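Long-range contacts in trehalose-6-phosphate phosphatase-related protein (Thermoplasma acidophilum, PDB 1U02), which removes the phosphate from trehalose 6-phosphate to give free trehalose, using magnesium as cofactor: residues F89-Y93 with R110-V115; W99-F103 with K129-I134; D191-K197 with K206-A210. All blocks are in the same frame, centred on the assembly; numbering follows the deposited sequence.

Contact 1. Residues F89-Y93 with R110-V115; sequences FDRIY and RKNLAV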
ATOM      1  N   PHE A  89       8.188   5.037 -16.108  1.00 17.75           N
ATOM      2  CA  PHE A  89       7.302   3.902 -15.952  1.00 17.04           C
ATOM      3  C   PHE A  89       6.453   3.620 -17.184  1.00 17.70           C
ATOM      4  O   PHE A  89       6.045   2.480 -17.403  1.00 16.19           O
ATOM      5  CB  PHE A  89       6.467   4.084 -14.690  1.00 16.09           C
ATOM      6  CG  PHE A  89       7.263   3.863 -13.445  1.00 15.22           C
ATOM      7  CD1 PHE A  89       7.679   2.577 -13.105  1.00 16.02           C
ATOM      8  CD2 PHE A  89       7.675   4.934 -12.656  1.00 13.88           C
ATOM      9  CE1 PHE A  89       8.505   2.358 -11.993  1.00 14.23           C
ATOM     10  CE2 PHE A  89       8.499   4.726 -11.543  1.00 14.27           C
ATOM     11  CZ  PHE A  89       8.913   3.433 -11.214  1.00 15.18           C
ATOM     12  N   ASP A  90       6.203   4.643 -17.998  1.00 18.07           N
ATOM     13  CA  ASP A  90       5.450   4.426 -19.233  1.00 20.85           C
ATOM     14  C   ASP A  90       6.319   3.560 -20.146  1.00 19.76           C
ATOM     15  O   ASP A  90       5.842   2.595 -20.746  1.00 19.35           O
ATOM     16  CB  ASP A  90       5.142   5.745 -19.950  1.00 24.85           C
ATOM     17  CG  ASP A  90       4.042   6.541 -19.269  1.00 28.77           C
ATOM     18  OD1 ASP A  90       3.112   5.917 -18.708  1.00 28.76           O
ATOM     19  OD2 ASP A  90       4.101   7.790 -19.310  1.00 31.81           O
ATOM     20  N   ARG A  91       7.600   3.909 -20.238  1.00 18.45           N
ATOM     21  CA  ARG A  91       8.542   3.175 -21.075  1.00 19.03           C
ATOM     22  C   ARG A  91       8.779   1.761 -20.545  1.00 17.78           C
ATOM     23  O   ARG A  91       8.898   0.810 -21.321  1.00 15.90           O
ATOM     24  CB  ARG A  91       9.881   3.920 -21.166  1.00 21.78           C
ATOM     25  CG  ARG A  91       9.780   5.297 -21.825  1.00 28.54           C
ATOM     26  CD  ARG A  91      11.123   5.765 -22.412  1.00 33.64           C
ATOM     27  NE  ARG A  91      12.123   6.112 -21.400  1.00 39.13           N
ATOM     28  CZ  ARG A  91      12.068   7.189 -20.618  1.00 41.74           C
ATOM     29  NH1 ARG A  91      11.055   8.045 -20.720  1.00 42.29           N
ATOM     30  NH2 ARG A  91      13.032   7.417 -19.734  1.00 42.36           N
ATOM     31  N   ILE A  92       8.849   1.623 -19.223  1.00 15.48           N
ATOM     32  CA  ILE A  92       9.067   0.311 -18.623  1.00 14.88           C
ATOM     33  C   ILE A  92       7.934  -0.636 -18.997  1.00 13.99           C
ATOM     34  O   ILE A  92       8.172  -1.787 -19.365  1.00 14.54           O
ATOM     35  CB  ILE A  92       9.179   0.415 -17.083  1.00 14.93           C
ATOM     36  CG1 ILE A  92      10.499   1.107 -16.718  1.00 14.91           C
ATOM     37  CG2 ILE A  92       9.107  -0.976 -16.448  1.00 12.69           C
ATOM     38  CD1 ILE A  92      10.652   1.417 -15.241  1.00 16.17           C
ATOM     39  N   TYR A  93       6.701  -0.149 -18.916  1.00 14.77           N
ATOM     40  CA  TYR A  93       5.552  -0.973 -19.255  1.00 16.43           C
ATOM     41  C   TYR A  93       5.576  -1.333 -20.738  1.00 16.45           C
ATOM     42  O   TYR A  93       5.346  -2.480 -21.117  1.00 16.41           O
ATOM     43  CB  TYR A  93       4.244  -0.244 -18.941  1.00 17.90           C
ATOM     44  CG  TYR A  93       3.044  -1.083 -19.285  1.00 20.01           C
ATOM     45  CD1 TYR A  93       2.715  -2.199 -18.524  1.00 21.15           C
ATOM     46  CD2 TYR A  93       2.281  -0.811 -20.421  1.00 22.23           C
ATOM     47  CE1 TYR A  93       1.661  -3.037 -18.885  1.00 23.24           C
ATOM     48  CE2 TYR A  93       1.223  -1.643 -20.793  1.00 23.72           C
ATOM     49  CZ  TYR A  93       0.925  -2.753 -20.020  1.00 24.67           C
ATOM     50  OH  TYR A  93      -0.088  -3.602 -20.398  1.00 27.18           O
ATOM     51  N   ARG A 110       0.087  -2.181 -14.516  1.00 16.06           N
ATOM     52  CA  ARG A 110       0.661  -0.882 -14.816  1.00 18.43           C
ATOM     53  C   ARG A 110       0.085   0.235 -13.961  1.00 17.48           C
ATOM     54  O   ARG A 110      -1.123   0.304 -13.751  1.00 16.64           O
ATOM     55  CB  ARG A 110       0.435  -0.552 -16.293  1.00 20.14           C
ATOM     56  CG  ARG A 110       0.922   0.821 -16.704  1.00 23.36           C
ATOM     57  CD  ARG A 110       0.542   1.108 -18.145  1.00 26.82           C
ATOM     58  NE  ARG A 110       1.154   2.333 -18.645  1.00 30.54           N
ATOM     59  CZ  ARG A 110       1.083   2.741 -19.909  1.00 33.53           C
ATOM     60  NH1 ARG A 110       0.420   2.017 -20.804  1.00 33.01           N
ATOM     61  NH2 ARG A 110       1.675   3.871 -20.278  1.00 34.37           N
ATOM     62  N   LYS A 111       0.964   1.105 -13.471  1.00 17.59           N
ATOM     63  CA  LYS A 111       0.560   2.254 -12.667  1.00 14.52           C
ATOM     64  C   LYS A 111       1.461   3.415 -13.084  1.00 12.67           C
ATOM     65  O   LYS A 111       2.538   3.193 -13.631  1.00 11.44           O
ATOM     66  CB  LYS A 111       0.718   1.941 -11.179  1.00 15.71           C
ATOM     67  CG  LYS A 111      -0.106   0.727 -10.782  1.00 18.70           C
ATOM     68  CD  LYS A 111       0.140   0.245  -9.384  1.00 19.14           C
ATOM     69  CE  LYS A 111      -0.568  -1.093  -9.194  1.00 19.06           C
ATOM     70  NZ  LYS A 111      -0.643  -1.512  -7.782  1.00 17.47           N
ATOM     71  N   ASN A 112       1.031   4.647 -12.835  1.00 12.23           N
ATOM     72  CA  ASN A 112       1.837   5.796 -13.234  1.00 12.84           C
ATOM     73  C   ASN A 112       3.239   5.834 -12.630  1.00 12.76           C
ATOM     74  O   ASN A 112       4.181   6.292 -13.282  1.00 11.37           O
ATOM     75  CB  ASN A 112       1.108   7.103 -12.911  1.00 14.59           C
ATOM     76  CG  ASN A 112      -0.166   7.264 -13.708  1.00 16.47           C
ATOM     77  OD1 ASN A 112      -0.236   6.855 -14.864  1.00 19.26           O
ATOM     78  ND2 ASN A 112      -1.177   7.877 -13.101  1.00 19.56           N
ATOM     79  N   LEU A 113       3.389   5.362 -11.397  1.00 11.80           N
ATOM     80  CA  LEU A 113       4.704   5.380 -10.759  1.00 12.52           C
ATOM     81  C   LEU A 113       5.198   4.014 -10.301  1.00 12.34           C
ATOM     82  O   LEU A 113       5.997   3.910  -9.367  1.00 13.25           O
ATOM     83  CB  LEU A 113       4.712   6.359  -9.580  1.00 11.07           C
ATOM     84  CG  LEU A 113       4.560   7.829 -10.007  1.00 12.17           C
ATOM     85  CD1 LEU A 113       4.420   8.734  -8.785  1.00 11.88           C
ATOM     86  CD2 LEU A 113       5.771   8.235 -10.850  1.00 13.43           C
ATOM     87  N   ALA A 114       4.735   2.965 -10.968  1.00 11.57           N
ATOM     88  CA  ALA A 114       5.172   1.618 -10.618  1.00 11.25           C
ATOM     89  C   ALA A 114       4.604   0.598 -11.582  1.00 11.32           C
ATOM     90  O   ALA A 114       3.554   0.815 -12.185  1.00 13.38           O
ATOM     91  CB  ALA A 114       4.735   1.268  -9.187  1.00 11.35           C
ATOM     92  N   VAL A 115       5.327  -0.503 -11.742  1.00 10.93           N
ATOM     93  CA  VAL A 115       4.883  -1.608 -12.578  1.00 10.62           C
ATOM     94  C   VAL A 115       5.085  -2.821 -11.693  1.00 11.14           C
ATOM     95  O   VAL A 115       6.203  -3.122 -11.267  1.00 10.57           O
ATOM     96  CB  VAL A 115       5.711  -1.764 -13.867  1.00 12.37           C
ATOM     97  CG1 VAL A 115       5.194  -2.964 -14.659  1.00  9.81           C
ATOM     98  CG2 VAL A 115       5.603  -0.497 -14.709  1.00 11.09           C
TER
HETATM   99  O   HOH W   1       3.737   1.911 -16.053  1.00 30.36           O
HETATM  100  O   HOH W   2       2.593   4.033 -16.807  1.00 32.76           O

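Contact 2. Residues W99-F103 with K129-I134; sequences WVSDF and KLRSRI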
ATOM      1  N   TRP A  99       6.087  -9.560 -21.931  1.00 18.44           N
ATOM      2  CA  TRP A  99       6.556 -10.689 -21.136  1.00 17.09           C
ATOM      3  C   TRP A  99       5.424 -11.604 -20.683  1.00 15.22           C
ATOM      4  O   TRP A  99       5.669 -12.737 -20.266  1.00 12.83           O
ATOM      5  CB  TRP A  99       7.343 -10.202 -19.917  1.00 19.96           C
ATOM      6  CG  TRP A  99       8.634  -9.503 -20.266  1.00 21.65           C
ATOM      7  CD1 TRP A  99       9.170  -9.337 -21.511  1.00 23.03           C
ATOM      8  CD2 TRP A  99       9.537  -8.875 -19.352  1.00 20.58           C
ATOM      9  NE1 TRP A  99      10.351  -8.638 -21.428  1.00 23.19           N
ATOM     10  CE2 TRP A  99      10.600  -8.343 -20.113  1.00 21.57           C
ATOM     11  CE3 TRP A  99       9.550  -8.704 -17.959  1.00 20.32           C
ATOM     12  CZ2 TRP A  99      11.670  -7.653 -19.526  1.00 20.86           C
ATOM     13  CZ3 TRP A  99      10.616  -8.016 -17.375  1.00 20.15           C
ATOM     14  CH2 TRP A  99      11.656  -7.502 -18.159  1.00 19.46           C
ATOM     15  N   VAL A 100       4.188 -11.118 -20.755  1.00 13.98           N
ATOM     16  CA  VAL A 100       3.051 -11.943 -20.368  1.00 14.34           C
ATOM     17  C   VAL A 100       2.959 -13.171 -21.281  1.00 14.39           C
ATOM     18  O   VAL A 100       2.415 -14.200 -20.890  1.00 14.01           O
ATOM     19  CB  VAL A 100       1.712 -11.166 -20.430  1.00 13.44           C
ATOM     20  CG1 VAL A 100       1.730 -10.021 -19.423  1.00 14.99           C
ATOM     21  CG2 VAL A 100       1.470 -10.630 -21.837  1.00 15.29           C
ATOM     22  N   SER A 101       3.483 -13.060 -22.498  1.00 15.90           N
ATOM     23  CA  SER A 101       3.454 -14.192 -23.420  1.00 19.37           C
ATOM     24  C   SER A 101       4.740 -15.015 -23.276  1.00 19.28           C
ATOM     25  O   SER A 101       4.732 -16.229 -23.473  1.00 19.24           O
ATOM     26  CB  SER A 101       3.270 -13.717 -24.871  1.00 18.99           C
ATOM     27  OG  SER A 101       4.322 -12.868 -25.292  1.00 21.28           O
ATOM     28  N   ASP A 102       5.839 -14.359 -22.913  1.00 19.53           N
ATOM     29  CA  ASP A 102       7.101 -15.068 -22.727  1.00 20.61           C
ATOM     30  C   ASP A 102       7.019 -15.967 -21.491  1.00 20.80           C
ATOM     31  O   ASP A 102       7.606 -17.052 -21.453  1.00 20.06           O
ATOM     32  CB  ASP A 102       8.263 -14.083 -22.565  1.00 22.29           C
ATOM     33  CG  ASP A 102       8.462 -13.205 -23.788  1.00 24.44           C
ATOM     34  OD1 ASP A 102       8.247 -13.689 -24.921  1.00 25.20           O
ATOM     35  OD2 ASP A 102       8.851 -12.033 -23.617  1.00 27.19           O
ATOM     36  N   PHE A 103       6.276 -15.512 -20.487  1.00 18.60           N
ATOM     37  CA  PHE A 103       6.107 -16.257 -19.240  1.00 18.26           C
ATOM     38  C   PHE A 103       4.617 -16.404 -18.938  1.00 17.67           C
ATOM     39  O   PHE A 103       4.084 -15.713 -18.063  1.00 14.76           O
ATOM     40  CB  PHE A 103       6.782 -15.500 -18.093  1.00 20.20           C
ATOM     41  CG  PHE A 103       8.222 -15.157 -18.356  1.00 20.68           C
ATOM     42  CD1 PHE A 103       9.205 -16.145 -18.319  1.00 23.22           C
ATOM     43  CD2 PHE A 103       8.594 -13.847 -18.650  1.00 20.77           C
ATOM     44  CE1 PHE A 103      10.548 -15.832 -18.572  1.00 22.62           C
ATOM     45  CE2 PHE A 103       9.931 -13.521 -18.907  1.00 22.72           C
ATOM     46  CZ  PHE A 103      10.909 -14.515 -18.865  1.00 21.37           C
ATOM     47  N   LYS A 129      14.818 -16.530 -14.135  1.00 18.66           N
ATOM     48  CA  LYS A 129      15.082 -15.831 -15.387  1.00 19.10           C
ATOM     49  C   LYS A 129      14.318 -14.511 -15.436  1.00 18.20           C
ATOM     50  O   LYS A 129      14.871 -13.473 -15.798  1.00 16.59           O
ATOM     51  CB  LYS A 129      14.672 -16.711 -16.573  1.00 21.06           C
ATOM     52  CG  LYS A 129      14.841 -16.047 -17.924  1.00 24.75           C
ATOM     53  CD  LYS A 129      14.289 -16.928 -19.036  1.00 29.02           C
ATOM     54  CE  LYS A 129      14.511 -16.298 -20.402  1.00 32.57           C
ATOM     55  NZ  LYS A 129      15.963 -16.133 -20.719  1.00 34.87           N
ATOM     56  N   LEU A 130      13.039 -14.554 -15.072  1.00 17.41           N
ATOM     57  CA  LEU A 130      12.216 -13.352 -15.075  1.00 16.97           C
ATOM     58  C   LEU A 130      12.772 -12.340 -14.087  1.00 16.84           C
ATOM     59  O   LEU A 130      12.864 -11.153 -14.384  1.00 16.57           O
ATOM     60  CB  LEU A 130      10.770 -13.683 -14.692  1.00 17.55           C
ATOM     61  CG  LEU A 130       9.850 -12.464 -14.551  1.00 15.93           C
ATOM     62  CD1 LEU A 130       9.716 -11.741 -15.888  1.00 16.12           C
ATOM     63  CD2 LEU A 130       8.489 -12.920 -14.052  1.00 20.26           C
ATOM     64  N   ARG A 131      13.142 -12.817 -12.905  1.00 16.97           N
ATOM     65  CA  ARG A 131      13.686 -11.941 -11.884  1.00 17.99           C
ATOM     66  C   ARG A 131      14.894 -11.172 -12.404  1.00 17.37           C
ATOM     67  O   ARG A 131      15.001  -9.963 -12.191  1.00 16.22           O
ATOM     68  CB  ARG A 131      14.075 -12.751 -10.641  1.00 20.59           C
ATOM     69  CG  ARG A 131      14.670 -11.916  -9.518  1.00 26.63           C
ATOM     70  CD  ARG A 131      15.027 -12.774  -8.307  1.00 31.84           C
ATOM     71  NE  ARG A 131      15.685 -11.990  -7.258  1.00 36.74           N
ATOM     72  CZ  ARG A 131      16.092 -12.482  -6.091  1.00 38.34           C
ATOM     73  NH1 ARG A 131      15.915 -13.766  -5.806  1.00 39.62           N
ATOM     74  NH2 ARG A 131      16.679 -11.688  -5.204  1.00 39.47           N
ATOM     75  N   SER A 132      15.796 -11.866 -13.096  1.00 17.35           N
ATOM     76  CA  SER A 132      16.993 -11.224 -13.631  1.00 18.87           C
ATOM     77  C   SER A 132      16.633 -10.195 -14.702  1.00 17.58           C
ATOM     78  O   SER A 132      17.291  -9.161 -14.812  1.00 17.42           O
ATOM     79  CB  SER A 132      17.959 -12.269 -14.210  1.00 20.51           C
ATOM     80  OG  SER A 132      17.433 -12.879 -15.376  1.00 24.26           O
ATOM     81  N   ARG A 133      15.591 -10.475 -15.486  1.00 16.74           N
ATOM     82  CA  ARG A 133      15.158  -9.535 -16.524  1.00 17.02           C
ATOM     83  C   ARG A 133      14.637  -8.260 -15.880  1.00 16.64           C
ATOM     84  O   ARG A 133      14.933  -7.157 -16.332  1.00 16.04           O
ATOM     85  CB  ARG A 133      14.032 -10.117 -17.386  1.00 19.63           C
ATOM     86  CG  ARG A 133      14.439 -11.169 -18.398  1.00 22.85           C
ATOM     87  CD  ARG A 133      13.279 -11.394 -19.370  1.00 27.86           C
ATOM     88  NE  ARG A 133      13.531 -12.452 -20.341  1.00 29.17           N
ATOM     89  CZ  ARG A 133      12.684 -12.792 -21.308  1.00 31.16           C
ATOM     90  NH1 ARG A 133      11.525 -12.154 -21.436  1.00 30.78           N
ATOM     91  NH2 ARG A 133      12.993 -13.771 -22.148  1.00 29.91           N
ATOM     92  N   ILE A 134      13.838  -8.422 -14.833  1.00 16.74           N
ATOM     93  CA  ILE A 134      13.271  -7.276 -14.126  1.00 16.69           C
ATOM     94  C   ILE A 134      14.384  -6.416 -13.528  1.00 17.48           C
ATOM     95  O   ILE A 134      14.357  -5.190 -13.634  1.00 19.23           O
ATOM     96  CB  ILE A 134      12.317  -7.743 -13.006  1.00 16.38           C
ATOM     97  CG1 ILE A 134      11.084  -8.398 -13.631  1.00 17.24           C
ATOM     98  CG2 ILE A 134      11.910  -6.562 -12.128  1.00 15.91           C
ATOM     99  CD1 ILE A 134      10.186  -9.105 -12.629  1.00 15.79           C
TER

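Contact 3. Residues D191-K197 with K206-A210; sequences DDALTIK and KFHVA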
ATOM      1  N   ASP A 191       7.605   4.543  16.399  1.00 30.45           N
ATOM      2  CA  ASP A 191       7.411   3.717  17.589  1.00 31.62           C
ATOM      3  C   ASP A 191       6.664   4.370  18.750  1.00 30.98           C
ATOM      4  O   ASP A 191       6.233   3.678  19.674  1.00 31.13           O
ATOM      5  CB  ASP A 191       8.760   3.172  18.079  1.00 34.36           C
ATOM      6  CG  ASP A 191       9.671   4.256  18.621  1.00 37.08           C
ATOM      7  OD1 ASP A 191       9.305   4.896  19.628  1.00 40.94           O
ATOM      8  OD2 ASP A 191      10.758   4.465  18.045  1.00 40.22           O
ATOM      9  N   ASP A 192       6.497   5.688  18.706  1.00 29.94           N
ATOM     10  CA  ASP A 192       5.785   6.378  19.774  1.00 30.33           C
ATOM     11  C   ASP A 192       4.280   6.391  19.508  1.00 30.27           C
ATOM     12  O   ASP A 192       3.503   6.917  20.302  1.00 30.40           O
ATOM     13  CB  ASP A 192       6.299   7.815  19.923  1.00 31.68           C
ATOM     14  CG  ASP A 192       6.045   8.662  18.688  1.00 32.97           C
ATOM     15  OD1 ASP A 192       6.541   8.303  17.599  1.00 32.59           O
ATOM     16  OD2 ASP A 192       5.353   9.693  18.811  1.00 34.08           O
ATOM     17  N   ALA A 193       3.869   5.804  18.389  1.00 28.12           N
ATOM     18  CA  ALA A 193       2.456   5.763  18.031  1.00 26.31           C
ATOM     19  C   ALA A 193       1.810   4.443  18.432  1.00 24.85           C
ATOM     20  O   ALA A 193       2.496   3.491  18.808  1.00 24.30           O
ATOM     21  CB  ALA A 193       2.295   5.989  16.528  1.00 26.49           C
ATOM     22  N   LEU A 194       0.483   4.391  18.358  1.00 24.33           N
ATOM     23  CA  LEU A 194      -0.250   3.175  18.688  1.00 23.50           C
ATOM     24  C   LEU A 194      -0.173   2.286  17.451  1.00 23.37           C
ATOM     25  O   LEU A 194      -1.008   2.376  16.546  1.00 23.03           O
ATOM     26  CB  LEU A 194      -1.708   3.500  19.025  1.00 22.66           C
ATOM     27  CG  LEU A 194      -2.502   2.441  19.805  1.00 25.40           C
ATOM     28  CD1 LEU A 194      -3.864   3.004  20.188  1.00 24.76           C
ATOM     29  CD2 LEU A 194      -2.660   1.178  18.977  1.00 26.72           C
ATOM     30  N   THR A 195       0.851   1.441  17.418  1.00 22.53           N
ATOM     31  CA  THR A 195       1.088   0.541  16.299  1.00 22.25           C
ATOM     32  C   THR A 195       0.276  -0.748  16.400  1.00 22.43           C
ATOM     33  O   THR A 195       0.239  -1.391  17.449  1.00 22.52           O
ATOM     34  CB  THR A 195       2.587   0.208  16.208  1.00 24.67           C
ATOM     35  OG1 THR A 195       3.066  -0.181  17.505  1.00 25.28           O
ATOM     36  CG2 THR A 195       3.371   1.432  15.737  1.00 24.27           C
ATOM     37  N   ILE A 196      -0.366  -1.122  15.297  1.00 20.53           N
ATOM     38  CA  ILE A 196      -1.198  -2.321  15.260  1.00 18.85           C
ATOM     39  C   ILE A 196      -0.775  -3.261  14.132  1.00 19.14           C
ATOM     40  O   ILE A 196      -0.825  -2.898  12.955  1.00 16.56           O
ATOM     41  CB  ILE A 196      -2.686  -1.950  15.048  1.00 17.47           C
ATOM     42  CG1 ILE A 196      -3.156  -0.992  16.145  1.00 17.92           C
ATOM     43  CG2 ILE A 196      -3.534  -3.207  15.022  1.00 17.91           C
ATOM     44  CD1 ILE A 196      -4.563  -0.469  15.923  1.00 17.59           C
ATOM     45  N   LYS A 197      -0.370  -4.473  14.492  1.00 19.95           N
ATOM     46  CA  LYS A 197       0.049  -5.453  13.496  1.00 21.06           C
ATOM     47  C   LYS A 197      -1.118  -6.370  13.154  1.00 21.19           C
ATOM     48  O   LYS A 197      -1.836  -6.827  14.041  1.00 20.95           O
ATOM     49  CB  LYS A 197       1.213  -6.290  14.034  1.00 22.18           C
ATOM     50  CG  LYS A 197       1.648  -7.459  13.149  1.00 24.63           C
ATOM     51  CD  LYS A 197       2.376  -6.992  11.892  1.00 28.12           C
ATOM     52  CE  LYS A 197       3.056  -8.155  11.175  1.00 29.85           C
ATOM     53  NZ  LYS A 197       2.101  -9.237  10.835  1.00 33.46           N
ATOM     54  N   LYS A 206       2.511  -2.329  19.158  1.00 25.83           N
ATOM     55  CA  LYS A 206       1.968  -2.308  20.510  1.00 26.88           C
ATOM     56  C   LYS A 206       0.730  -3.186  20.658  1.00 26.89           C
ATOM     57  O   LYS A 206       0.477  -3.734  21.733  1.00 26.89           O
ATOM     58  CB  LYS A 206       1.648  -0.871  20.923  1.00 26.23           C
ATOM     59  CG  LYS A 206       2.885   0.004  20.997  1.00 27.57           C
ATOM     60  CD  LYS A 206       2.564   1.423  21.415  1.00 27.22           C
ATOM     61  CE  LYS A 206       3.830   2.266  21.422  1.00 27.93           C
ATOM     62  NZ  LYS A 206       3.531   3.694  21.683  1.00 30.81           N
ATOM     63  N   PHE A 207      -0.032  -3.329  19.575  1.00 26.41           N
ATOM     64  CA  PHE A 207      -1.244  -4.142  19.584  1.00 23.93           C
ATOM     65  C   PHE A 207      -1.192  -5.097  18.396  1.00 24.88           C
ATOM     66  O   PHE A 207      -0.621  -4.772  17.351  1.00 23.07           O
ATOM     67  CB  PHE A 207      -2.476  -3.245  19.475  1.00 23.64           C
ATOM     68  CG  PHE A 207      -3.764  -3.925  19.847  1.00 24.35           C
ATOM     69  CD1 PHE A 207      -3.980  -4.374  21.151  1.00 24.52           C
ATOM     70  CD2 PHE A 207      -4.775  -4.088  18.904  1.00 24.08           C
ATOM     71  CE1 PHE A 207      -5.191  -4.972  21.511  1.00 25.08           C
ATOM     72  CE2 PHE A 207      -5.991  -4.685  19.251  1.00 25.40           C
ATOM     73  CZ  PHE A 207      -6.200  -5.128  20.556  1.00 25.24           C
ATOM     74  N   HIS A 208      -1.791  -6.272  18.547  1.00 23.02           N
ATOM     75  CA  HIS A 208      -1.763  -7.249  17.469  1.00 24.98           C
ATOM     76  C   HIS A 208      -3.119  -7.898  17.232  1.00 23.67           C
ATOM     77  O   HIS A 208      -3.773  -8.329  18.178  1.00 24.35           O
ATOM     78  CB  HIS A 208      -0.723  -8.329  17.791  1.00 27.38           C
ATOM     79  CG  HIS A 208      -0.562  -9.358  16.716  1.00 32.59           C
ATOM     80  ND1 HIS A 208      -1.571 -10.228  16.357  1.00 33.43           N
ATOM     81  CD2 HIS A 208       0.488  -9.649  15.913  1.00 34.98           C
ATOM     82  CE1 HIS A 208      -1.149 -11.007  15.378  1.00 34.51           C
ATOM     83  NE2 HIS A 208       0.098 -10.678  15.090  1.00 35.09           N
ATOM     84  N   VAL A 209      -3.540  -7.956  15.967  1.00 21.68           N
ATOM     85  CA  VAL A 209      -4.809  -8.588  15.597  1.00 19.84           C
ATOM     86  C   VAL A 209      -4.558  -9.713  14.582  1.00 20.06           C
ATOM     87  O   VAL A 209      -3.542  -9.717  13.882  1.00 19.73           O
ATOM     88  CB  VAL A 209      -5.820  -7.561  15.016  1.00 19.78           C
ATOM     89  CG1 VAL A 209      -6.258  -6.607  16.113  1.00 17.90           C
ATOM     90  CG2 VAL A 209      -5.207  -6.793  13.847  1.00 17.01           C
ATOM     91  N   ALA A 210      -5.484 -10.666  14.514  1.00 20.00           N
ATOM     92  CA  ALA A 210      -5.343 -11.828  13.634  1.00 20.81           C
ATOM     93  C   ALA A 210      -5.459 -11.603  12.128  1.00 21.18           C
ATOM     94  O   ALA A 210      -4.640 -12.111  11.361  1.00 19.87           O
ATOM     95  CB  ALA A 210      -6.331 -12.907  14.059  1.00 23.83           C
TER

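Contact 1. Residues F89-Y93 with R110-V115
Helix 86-96 lies on the beta hairpin formed by strands 107-111 and 114-118, and the ring of F89 meets the type I turn K111-A114 that joins them. F89 is laid flat on the peptide between L113 and A114: L113 C and A114 N both sit over the centre of one ring face, and F89 CE2 comes to 3.4 Å from L113 O. The CG of F89 stands anti to the carbonyl carbon (chi1 -74°), which turns the ring onto the turn, while V115 CG2 lies at the ring edge, 4.0 Å from F89 CD1. The same methyl packs against I92 CG2 at 3.9 Å. This helix-on-sheet packing probably belongs to the cap domain, as in other HAD-clan phosphatases. At Y93, one helical turn after F89, the extended side chain of R110 crosses the ring at about a right angle. R110 CD makes a CH-pi contact over the Y93 ring face, 3.7 Å from its centroid, and the guanidinium is turned only 23° from the ring plane. R110 NH2 then forms a salt bridge with D90 OD1 (3.0 Å), straight and in the guanidinium plane, although it meets the oxygen from above the carboxylate plane. A water accepts from R110 NE and lies within donating distance of D90 OD1, and a second lies between F89 O and K111 O; with more acceptors around each than protons, these bonds may not all form at once.

Contact 2. Residues W99-F103 with K129-I134
The F103 ring has L130 CB over the centre of one face and D102 CB toward the rim of the other, with K129 CD and R133 CD in plane at its edge. L130 CB makes a CH-pi contact, 4.3 Å from the F103 centroid, and L130 CD1 comes to 3.5 Å from F103 CE2. On the indole of W99, one face receives the R133 side chain. R133 CD makes a CH-pi contact, 4.2 Å from the centroid of the W99 six-membered ring. R133 CZ is 5.0 Å from the five-membered centroid in a cation-pi contact, the planes 66° apart. I134 CG1 meets the indole edge, 3.8 Å from W99 CZ3. Extended from CG to NE, R133 slides past W99 in the opposite direction, which brings its guanidinium to the end of F103. There F103 CZ lies 3.4 Å above the guanidinium plane, over its centre, with ring and guanidinium planes 65° apart. D102 OD2 approaches the guanidinium edge, but at 3.5 Å from R133 NH1 the hydrogen bond of this salt bridge is weak. Short helix 99-102 and F103 are thereby joined to helix 127-141, and L106 packs against both W99 and L130. Lying over the indole and with F103 CZ on its own face, the R133 guanidinium probably owes its placement as much to the aromatic groups as to D102, whose long ion pair would add a modest electrostatic pull.

Contact 3. Residues D191-K197 with K206-A210
Strands 194-197 and 207-209 run parallel, their segment axes 4.6 Å apart at 25°, with I196 opposite F207 and K197 opposite H208. F207 N bonds to T195 O (2.9 Å), K197 N to F207 O (2.9 Å) and V209 N to K197 O (2.8 Å). Just ahead of this ladder, K206 N donates to T195 OG1 at 2.8 Å. The T195 hydroxyl is placed for this by a chi1 of 49°, between its own backbone N and carbonyl carbon. K206 stretches back alongside the incoming loop with its chain extended beyond CG, and its NZ makes a weak hydrogen bond to A193 O. On one face of the sheet I196 and F207 lie side by side, with I196 CG1 4.1 Å from F207 CB; I196 CG2 lies at the edge of the phenyl ring and also meets V209 CG2 at 4.1 Å. The other face carries K197 and H208. Here K197 CG packs 3.7 Å from H208 CD2, while K197 O sits above the imidazole plane toward its rim. K197 NZ makes weak hydrogen bonds to D179 O, G199 O and E200 O. Strand 207-209 is the outermost strand at this end of the mixed HAD-type core sheet, beyond 194-198, which pairs on its far side with 174-178; helix 212-229 packs against I196, F207 and V209, and helix 181-188 against T195 and K197.

Contacts 1 and 2 lie on the same side of the chain's centre, probably both in the cap, their centres 16 Å apart and their nearest atoms about 7 Å apart. They do not touch, but their segments alternate in sequence. Contact 3 comes later in the chain, on the core sheet at the opposite side of the chain's centre, its own centre 33 Å from that of contact 1 and 38 Å from that of contact 2. The magnesium site of D7, D9 and D179 has lysines of two contacts near it: the K111 side chain of contact 1, with its NZ in a salt bridge to E51, is about 7 Å from that of D9, and K197 of contact 3 about 5 Å from that of D179. Contact 2 lies away from it.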